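Local structure of methanogen homoaconitase large subunit (Methanocaldococcus jannaschii, 4KP2) at residues D41-V47 / G166-V172; E36-G40 / K171-T175; A146-T152 / K238-A244. The protein forms the large subunit of a [4Fe-4S] hydro-lyase that interconverts (R)-homocitrate and homoisocitrate through cis-homoaconitate in 2-oxosuberate biosynthesis. All coordinates share one frame; numbering follows the deposited sequence.

Contact 1: residues D41-V47 / G166-V172; sequences DSIEVEV and GETWIKV
Glu44 carries CG anti to its backbone N (chi1 -177°) and runs on extended, while Trp169 on the partner strand turns its indole beside its own N (chi1 -59°); together these torsions lay the glutamate chain over one face of the ring. Glu44 CB stands 3.7 Å from the centroid of the Trp169 six-membered ring, almost on its normal, a CH-pi contact. Farther along, Glu44 CG lies over the same face near the rim, and the carboxylate is stacked on the indole with the planes 23° apart. Glu44 OE2 lies 2.8 Å from Glu167 OE1, a proximity of like charges that would probably favour protonation of one acid. Glu46 and Glu167 run side by side in the same direction, adding a third carboxylate to this face. Ile43, on the other face, meets Val172 beyond the strand end, Ile43 CD1 to Val172 CG2 at 3.8 Å, and Val45 CG2 looks across to CD1 of Ile170. Strands 42-46 and 167-171 form an antiparallel ladder. Ile43 and Ile170 make one hydrogen-bonded pair, with Ile43 N to Ile170 O at 3.0 Å and a weak return bond; Val45 and Thr168 make the next, bonded in both directions. At the ends, Val172 N bonds Asp41 O, and Val47 N bonds Gly166 O at 2.7 Å. Gly166 has positive phi where helix 156-165 gives way to the strand. From that helix Tyr161 takes the hydrogen bond of Trp169 NE1. Ile43, Val45, Thr168 and Ile170 face inward: Leu29 of helix 24-33 packs on Ile43, Phe133 of strand 133-136 covers the other three, and Ile162 of helix 156-165 touches Thr168.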
# COMPACT_ATOMS: atom_id res chain seq x y z
N ASP A 41 -28.71 -34.04 -10.70
CA ASP A 41 -28.13 -34.52 -11.94
C ASP A 41 -26.69 -34.05 -12.11
O ASP A 41 -26.41 -32.86 -11.99
CB ASP A 41 -28.97 -34.05 -13.13
CG ASP A 41 -30.43 -34.43 -13.00
OD1 ASP A 41 -30.89 -34.67 -11.87
OD2 ASP A 41 -31.13 -34.48 -14.04
N SER A 42 -25.79 -34.98 -12.39
CA SER A 42 -24.40 -34.64 -12.65
C SER A 42 -24.19 -34.44 -14.15
O SER A 42 -24.35 -35.38 -14.93
CB SER A 42 -23.47 -35.73 -12.13
OG SER A 42 -23.65 -36.94 -12.84
N ILE A 43 -23.83 -33.23 -14.54
CA ILE A 43 -23.69 -32.90 -15.96
C ILE A 43 -22.30 -32.37 -16.30
O ILE A 43 -21.55 -31.96 -15.42
CB ILE A 43 -24.74 -31.85 -16.39
CG1 ILE A 43 -24.56 -30.56 -15.59
CG2 ILE A 43 -26.15 -32.39 -16.21
CD1 ILE A 43 -25.55 -29.48 -15.94
N GLU A 44 -21.98 -32.39 -17.59
CA GLU A 44 -20.72 -31.85 -18.07
C GLU A 44 -20.96 -30.47 -18.67
O GLU A 44 -21.66 -30.34 -19.68
CB GLU A 44 -20.10 -32.77 -19.12
CG GLU A 44 -18.74 -32.33 -19.62
CD GLU A 44 -18.20 -33.22 -20.72
OE1 GLU A 44 -19.02 -33.82 -21.45
OE2 GLU A 44 -16.97 -33.33 -20.85
N VAL A 45 -20.39 -29.44 -18.06
CA VAL A 45 -20.62 -28.07 -18.48
C VAL A 45 -19.39 -27.43 -19.12
O VAL A 45 -18.30 -27.47 -18.56
CB VAL A 45 -21.06 -27.19 -17.30
CG1 VAL A 45 -21.33 -25.77 -17.76
CG2 VAL A 45 -22.29 -27.78 -16.63
N GLU A 46 -19.57 -26.86 -20.31
CA GLU A 46 -18.51 -26.10 -20.95
C GLU A 46 -18.36 -24.76 -20.25
O GLU A 46 -19.34 -24.04 -20.07
CB GLU A 46 -18.80 -25.91 -22.44
CG GLU A 46 -18.80 -27.20 -23.24
CD GLU A 46 -18.95 -26.96 -24.73
OE1 GLU A 46 -19.19 -25.79 -25.12
OE2 GLU A 46 -18.83 -27.93 -25.51
N VAL A 47 -17.14 -24.42 -19.87
CA VAL A 47 -16.89 -23.20 -19.10
C VAL A 47 -16.78 -21.97 -19.98
O VAL A 47 -16.04 -21.96 -20.97
CB VAL A 47 -15.62 -23.35 -18.23
CG1 VAL A 47 -15.41 -22.10 -17.39
CG2 VAL A 47 -15.73 -24.58 -17.35
N GLY A 166 -11.67 -27.00 -20.93
CA GLY A 166 -12.70 -25.99 -21.06
C GLY A 166 -14.04 -26.51 -20.57
O GLY A 166 -15.08 -25.88 -20.77
N GLU A 167 -14.01 -27.66 -19.92
CA GLU A 167 -15.21 -28.30 -19.40
C GLU A 167 -14.96 -28.78 -17.98
O GLU A 167 -13.82 -28.98 -17.57
CB GLU A 167 -15.61 -29.49 -20.28
CG GLU A 167 -15.94 -29.12 -21.72
CD GLU A 167 -16.01 -30.33 -22.63
OE1 GLU A 167 -15.46 -31.38 -22.25
OE2 GLU A 167 -16.62 -30.22 -23.71
N THR A 168 -16.04 -28.96 -17.22
CA THR A 168 -15.94 -29.48 -15.87
C THR A 168 -17.15 -30.35 -15.54
O THR A 168 -18.14 -30.35 -16.27
CB THR A 168 -15.83 -28.35 -14.83
OG1 THR A 168 -15.60 -28.92 -13.53
CG2 THR A 168 -17.11 -27.53 -14.81
N TRP A 169 -17.06 -31.09 -14.44
CA TRP A 169 -18.14 -31.98 -14.04
C TRP A 169 -18.68 -31.59 -12.68
O TRP A 169 -18.00 -31.73 -11.66
CB TRP A 169 -17.65 -33.43 -14.02
CG TRP A 169 -17.13 -33.90 -15.33
CD1 TRP A 169 -15.90 -33.66 -15.87
CD2 TRP A 169 -17.83 -34.71 -16.29
NE1 TRP A 169 -15.79 -34.26 -17.10
CE2 TRP A 169 -16.96 -34.91 -17.38
CE3 TRP A 169 -19.10 -35.28 -16.34
CZ2 TRP A 169 -17.32 -35.66 -18.50
CZ3 TRP A 169 -19.46 -36.02 -17.45
CH2 TRP A 169 -18.57 -36.20 -18.52
N ILE A 170 -19.92 -31.09 -12.67
CA ILE A 170 -20.56 -30.68 -11.42
C ILE A 170 -21.93 -31.33 -11.28
O ILE A 170 -22.50 -31.83 -12.24
CB ILE A 170 -20.74 -29.16 -11.35
CG1 ILE A 170 -21.69 -28.69 -12.45
CG2 ILE A 170 -19.39 -28.45 -11.45
CD1 ILE A 170 -22.06 -27.23 -12.35
N LYS A 171 -22.45 -31.31 -10.06
CA LYS A 171 -23.79 -31.80 -9.79
C LYS A 171 -24.72 -30.61 -9.60
O LYS A 171 -24.44 -29.72 -8.80
CB LYS A 171 -23.79 -32.68 -8.54
CG LYS A 171 -25.14 -33.30 -8.22
CD LYS A 171 -25.11 -34.12 -6.93
CE LYS A 171 -24.28 -35.39 -7.08
NZ LYS A 171 -22.82 -35.19 -6.84
N VAL A 172 -25.83 -30.61 -10.34
CA VAL A 172 -26.80 -29.53 -10.25
C VAL A 172 -27.34 -29.43 -8.83
O VAL A 172 -28.00 -30.34 -8.34
CB VAL A 172 -27.97 -29.72 -11.23
CG1 VAL A 172 -28.96 -28.56 -11.11
CG2 VAL A 172 -27.46 -29.85 -12.65

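Contact 2: residues E36-G40 / K171-T175; sequences EVCAG and KVPKT
Gly40 and Val172 share the one hydrogen bond across the contact: Gly40 N donates to Val172 O over 2.7 Å, nearly straight at the hydrogen (165°) and in the carbonyl plane. The same oxygen receives a CA-H...O contact from Ala39 CA at 3.3 Å, which leaves two consecutive residues of the loop gathered round one acceptor. Gly40 has positive phi, in a backbone shape where a side chain would be jammed against the preceding carbonyl. Carbon-to-carbonyl packing comes next. Cys38 O sits against the branch of Val172, 3.2 Å from Val172 CB and close to CG1 as well. Gly40 O lies alongside the aliphatic part of Lys171, nearest to CG at 3.4 Å, and the lysine chain bends at its CG-CD and CD-CE bonds. Ala39 CB rests 3.6 Å from Pro173 O. The apolar contacts are few: Val37 has CG1 beside its backbone N (chi1 -54°), which leaves CG2 between N and the carbonyl carbon, and Val37 CG2 meets Val172 CG2 at 3.9 Å; Ala39 CB touches Lys174 CG. The loop passes the other segment roughly at right angles, their end-to-end directions 85° apart, and joins helix 24-33 to strand 42-46 as it crosses the break in strand 167-180. Two side chains of helix 24-33 hold the loop, Glu26 accepting from Ala39 N and Ser30 from Val37 N, while Leu29 packs on Val172. Beyond the crossing, Lys174 enters backbone pairing with Ala209 of strand 208-213, and Thr175 pairs with Tyr281.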
# COMPACT_ATOMS: atom_id res chain seq x y z
N GLU A 36 -32.90 -30.20 -20.67
CA GLU A 36 -33.50 -29.95 -19.36
C GLU A 36 -32.85 -30.79 -18.27
O GLU A 36 -32.85 -32.02 -18.34
CB GLU A 36 -35.00 -30.22 -19.40
CG GLU A 36 -35.78 -29.30 -20.34
CD GLU A 36 -37.26 -29.61 -20.35
OE1 GLU A 36 -37.67 -30.64 -19.78
OE2 GLU A 36 -38.03 -28.81 -20.94
N VAL A 37 -32.31 -30.12 -17.26
CA VAL A 37 -31.72 -30.81 -16.11
C VAL A 37 -32.40 -30.36 -14.82
O VAL A 37 -33.14 -29.39 -14.81
CB VAL A 37 -30.21 -30.55 -16.00
CG1 VAL A 37 -29.51 -30.90 -17.30
CG2 VAL A 37 -29.95 -29.09 -15.62
N CYS A 38 -32.13 -31.08 -13.74
CA CYS A 38 -32.68 -30.73 -12.44
C CYS A 38 -31.67 -31.02 -11.34
O CYS A 38 -30.59 -31.55 -11.60
CB CYS A 38 -33.99 -31.47 -12.18
SG CYS A 38 -33.81 -33.26 -11.99
N ALA A 39 -32.04 -30.68 -10.10
CA ALA A 39 -31.15 -30.86 -8.96
C ALA A 39 -30.81 -32.33 -8.73
O ALA A 39 -31.70 -33.18 -8.72
CB ALA A 39 -31.77 -30.25 -7.71
N GLY A 40 -29.53 -32.61 -8.54
CA GLY A 40 -29.07 -33.97 -8.31
C GLY A 40 -28.37 -34.56 -9.52
O GLY A 40 -27.54 -35.45 -9.39
N LYS A 171 -22.45 -31.31 -10.06
CA LYS A 171 -23.79 -31.80 -9.79
C LYS A 171 -24.72 -30.61 -9.60
O LYS A 171 -24.44 -29.72 -8.80
CB LYS A 171 -23.79 -32.68 -8.54
CG LYS A 171 -25.14 -33.30 -8.22
CD LYS A 171 -25.11 -34.12 -6.93
CE LYS A 171 -24.28 -35.39 -7.08
NZ LYS A 171 -22.82 -35.19 -6.84
N VAL A 172 -25.83 -30.61 -10.34
CA VAL A 172 -26.80 -29.53 -10.25
C VAL A 172 -27.34 -29.43 -8.83
O VAL A 172 -28.00 -30.34 -8.34
CB VAL A 172 -27.97 -29.72 -11.23
CG1 VAL A 172 -28.96 -28.56 -11.11
CG2 VAL A 172 -27.46 -29.85 -12.65
N PRO A 173 -27.06 -28.30 -8.16
CA PRO A 173 -27.36 -28.12 -6.74
C PRO A 173 -28.83 -27.83 -6.48
O PRO A 173 -29.56 -27.41 -7.38
CB PRO A 173 -26.53 -26.90 -6.36
CG PRO A 173 -26.49 -26.10 -7.62
CD PRO A 173 -26.44 -27.10 -8.74
N LYS A 174 -29.27 -28.07 -5.24
CA LYS A 174 -30.59 -27.67 -4.81
C LYS A 174 -30.56 -26.17 -4.54
O LYS A 174 -29.49 -25.58 -4.39
CB LYS A 174 -31.00 -28.44 -3.55
CG LYS A 174 -31.07 -29.94 -3.74
CD LYS A 174 -31.38 -30.66 -2.44
CE LYS A 174 -31.45 -32.17 -2.64
NZ LYS A 174 -31.70 -32.88 -1.35
N THR A 175 -31.73 -25.55 -4.48
CA THR A 175 -31.80 -24.10 -4.33
C THR A 175 -32.60 -23.64 -3.12
O THR A 175 -33.81 -23.87 -3.04
CB THR A 175 -32.39 -23.44 -5.59
OG1 THR A 175 -31.51 -23.67 -6.71
CG2 THR A 175 -32.55 -21.95 -5.38

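Contact 3: residues A146-T152 / K238-A244; sequences AFGAFAT and KTGVIEA
An outermost strand of a parallel five-stranded sheet, 150-153, here faces the edge strand 239-242 of a second, mixed sheet, and Thr239 and Ala151 provide the one hydrogen bond between them. Thr239 OG1 donates to Ala151 O over 2.6 Å, approaching 29° out of the carbonyl plane. The hydroxyl is placed anti to the threonine N (chi1 -175°), which leaves Thr239 CG2 between the backbone N and the carbonyl carbon, 3.8 Å from Phe150 CE1. Thr152 fills the next place: its CG2 lies 3.8 Å from Thr239 CB, the two side chains crossing at about a right angle, and also packs on Lys238 O and CG. A valine at Thr239 would probably leave the buried Ala151 carbonyl without this hydroxyl partner. The strands run nearly antiparallel, 156° apart, with axes 6.6 Å from each other; they lie in separate sheets of this alpha-beta-alpha protein of the aconitase family, 150-153 pairing with 133-136 and 239-242 with 208-213. Toward the other end the backbones close in at Gly148, whose CA is 3.2 Å from Ile242 O in a CA-H...O contact. A CB at this glycine would come tight against that of Ala244; Ala244 CB packs on Phe147 O at 3.6 Å. Val241 CG2 reaches over Gly148 CA at 4.1 Å. Phe147 turns away, its side chain about 9 Å from that of Cys323, a predicted ligand of the [4Fe-4S] cluster. Arg225 of helix 222-230 touches both Ala146 and Ile242, while Val25 of helix 24-33 packs on Phe150 and Val241.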
# COMPACT_ATOMS: atom_id res chain seq x y z
N ALA A 146 -24.49 -12.46 -9.36
CA ALA A 146 -25.30 -11.25 -9.37
C ALA A 146 -25.62 -10.82 -10.79
O ALA A 146 -26.49 -9.97 -11.02
CB ALA A 146 -24.59 -10.13 -8.63
N PHE A 147 -24.91 -11.41 -11.75
CA PHE A 147 -25.14 -11.13 -13.16
C PHE A 147 -26.16 -12.11 -13.74
O PHE A 147 -26.57 -11.99 -14.89
CB PHE A 147 -23.83 -11.23 -13.94
CG PHE A 147 -22.88 -10.10 -13.67
CD1 PHE A 147 -22.02 -10.15 -12.58
CD2 PHE A 147 -22.84 -8.99 -14.49
CE1 PHE A 147 -21.14 -9.12 -12.32
CE2 PHE A 147 -21.97 -7.95 -14.25
CZ PHE A 147 -21.12 -8.01 -13.16
N GLY A 148 -26.56 -13.08 -12.93
CA GLY A 148 -27.49 -14.11 -13.37
C GLY A 148 -26.75 -15.25 -14.03
O GLY A 148 -27.27 -15.91 -14.94
N ALA A 149 -25.53 -15.49 -13.58
CA ALA A 149 -24.71 -16.56 -14.13
C ALA A 149 -24.28 -17.53 -13.03
O ALA A 149 -24.02 -17.13 -11.90
CB ALA A 149 -23.49 -15.99 -14.83
N PHE A 150 -24.21 -18.81 -13.37
CA PHE A 150 -23.79 -19.83 -12.42
C PHE A 150 -22.28 -19.77 -12.23
O PHE A 150 -21.51 -20.13 -13.12
CB PHE A 150 -24.21 -21.22 -12.89
CG PHE A 150 -23.98 -22.30 -11.88
CD1 PHE A 150 -24.95 -22.61 -10.94
CD2 PHE A 150 -22.79 -23.01 -11.86
CE1 PHE A 150 -24.74 -23.61 -10.01
CE2 PHE A 150 -22.58 -24.00 -10.93
CZ PHE A 150 -23.55 -24.30 -10.00
N ALA A 151 -21.85 -19.30 -11.06
CA ALA A 151 -20.43 -19.13 -10.79
C ALA A 151 -20.01 -19.78 -9.48
O ALA A 151 -20.57 -19.50 -8.42
CB ALA A 151 -20.07 -17.65 -10.78
N THR A 152 -19.02 -20.67 -9.56
CA THR A 152 -18.50 -21.36 -8.39
C THR A 152 -16.98 -21.33 -8.34
O THR A 152 -16.33 -21.02 -9.33
CB THR A 152 -18.97 -22.83 -8.35
OG1 THR A 152 -18.64 -23.47 -9.59
CG2 THR A 152 -20.47 -22.92 -8.13
N LYS A 238 -22.94 -23.30 -2.29
CA LYS A 238 -22.09 -23.60 -3.44
C LYS A 238 -21.96 -22.36 -4.30
O LYS A 238 -20.91 -22.10 -4.87
CB LYS A 238 -22.69 -24.76 -4.25
CG LYS A 238 -21.77 -25.29 -5.33
CD LYS A 238 -20.50 -25.87 -4.73
CE LYS A 238 -19.60 -26.45 -5.81
NZ LYS A 238 -18.35 -27.04 -5.23
N THR A 239 -23.05 -21.60 -4.40
CA THR A 239 -23.07 -20.35 -5.14
C THR A 239 -24.28 -19.52 -4.77
O THR A 239 -25.26 -20.03 -4.22
CB THR A 239 -23.08 -20.59 -6.67
OG1 THR A 239 -22.97 -19.33 -7.35
CG2 THR A 239 -24.37 -21.28 -7.09
N GLY A 240 -24.22 -18.22 -5.06
CA GLY A 240 -25.34 -17.33 -4.85
C GLY A 240 -25.68 -16.64 -6.15
O GLY A 240 -24.83 -15.99 -6.76
N VAL A 241 -26.93 -16.77 -6.59
CA VAL A 241 -27.33 -16.23 -7.89
C VAL A 241 -28.54 -15.29 -7.78
O VAL A 241 -29.47 -15.53 -7.01
CB VAL A 241 -27.60 -17.36 -8.91
CG1 VAL A 241 -28.82 -18.19 -8.50
CG2 VAL A 241 -27.77 -16.80 -10.32
N ILE A 242 -28.50 -14.21 -8.56
CA ILE A 242 -29.60 -13.25 -8.61
C ILE A 242 -30.09 -13.08 -10.04
O ILE A 242 -29.29 -12.92 -10.97
CB ILE A 242 -29.17 -11.88 -8.04
CG1 ILE A 242 -28.91 -12.00 -6.53
CG2 ILE A 242 -30.23 -10.83 -8.30
CD1 ILE A 242 -28.55 -10.69 -5.87
N GLU A 243 -31.41 -13.11 -10.22
CA GLU A 243 -32.02 -12.97 -11.53
C GLU A 243 -31.65 -11.65 -12.20
O GLU A 243 -31.69 -10.59 -11.57
CB GLU A 243 -33.54 -13.10 -11.41
CG GLU A 243 -34.29 -13.08 -12.73
CD GLU A 243 -35.78 -13.28 -12.56
OE1 GLU A 243 -36.19 -14.40 -12.18
OE2 GLU A 243 -36.54 -12.32 -12.79
N ALA A 244 -31.28 -11.72 -13.47
CA ALA A 244 -30.84 -10.55 -14.22
C ALA A 244 -32.03 -9.70 -14.67
O ALA A 244 -33.05 -10.22 -15.11
CB ALA A 244 -30.01 -10.96 -15.41

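From the N terminus, helix 24-33 leads into loop 36-40 and then strand 42-46, so contacts 2 and 1 begin one after the other. Both end on strand 167-180, sharing Lys171 and Val172: contact 1 closes the loop from 47 to 166, and contact 2 closes the slightly longer one round it, 40 to 171. Val37 CG1 touches Ile43 CG2 where they adjoin. Contact 3 starts at 146-152, within both loops, and ends beyond them at 238-244, so it crosses both. Phe150 is the meeting point: its ring packs on Ile170 of contact 1 and Pro173 of contact 2, joining the parallel sheet to the mixed one.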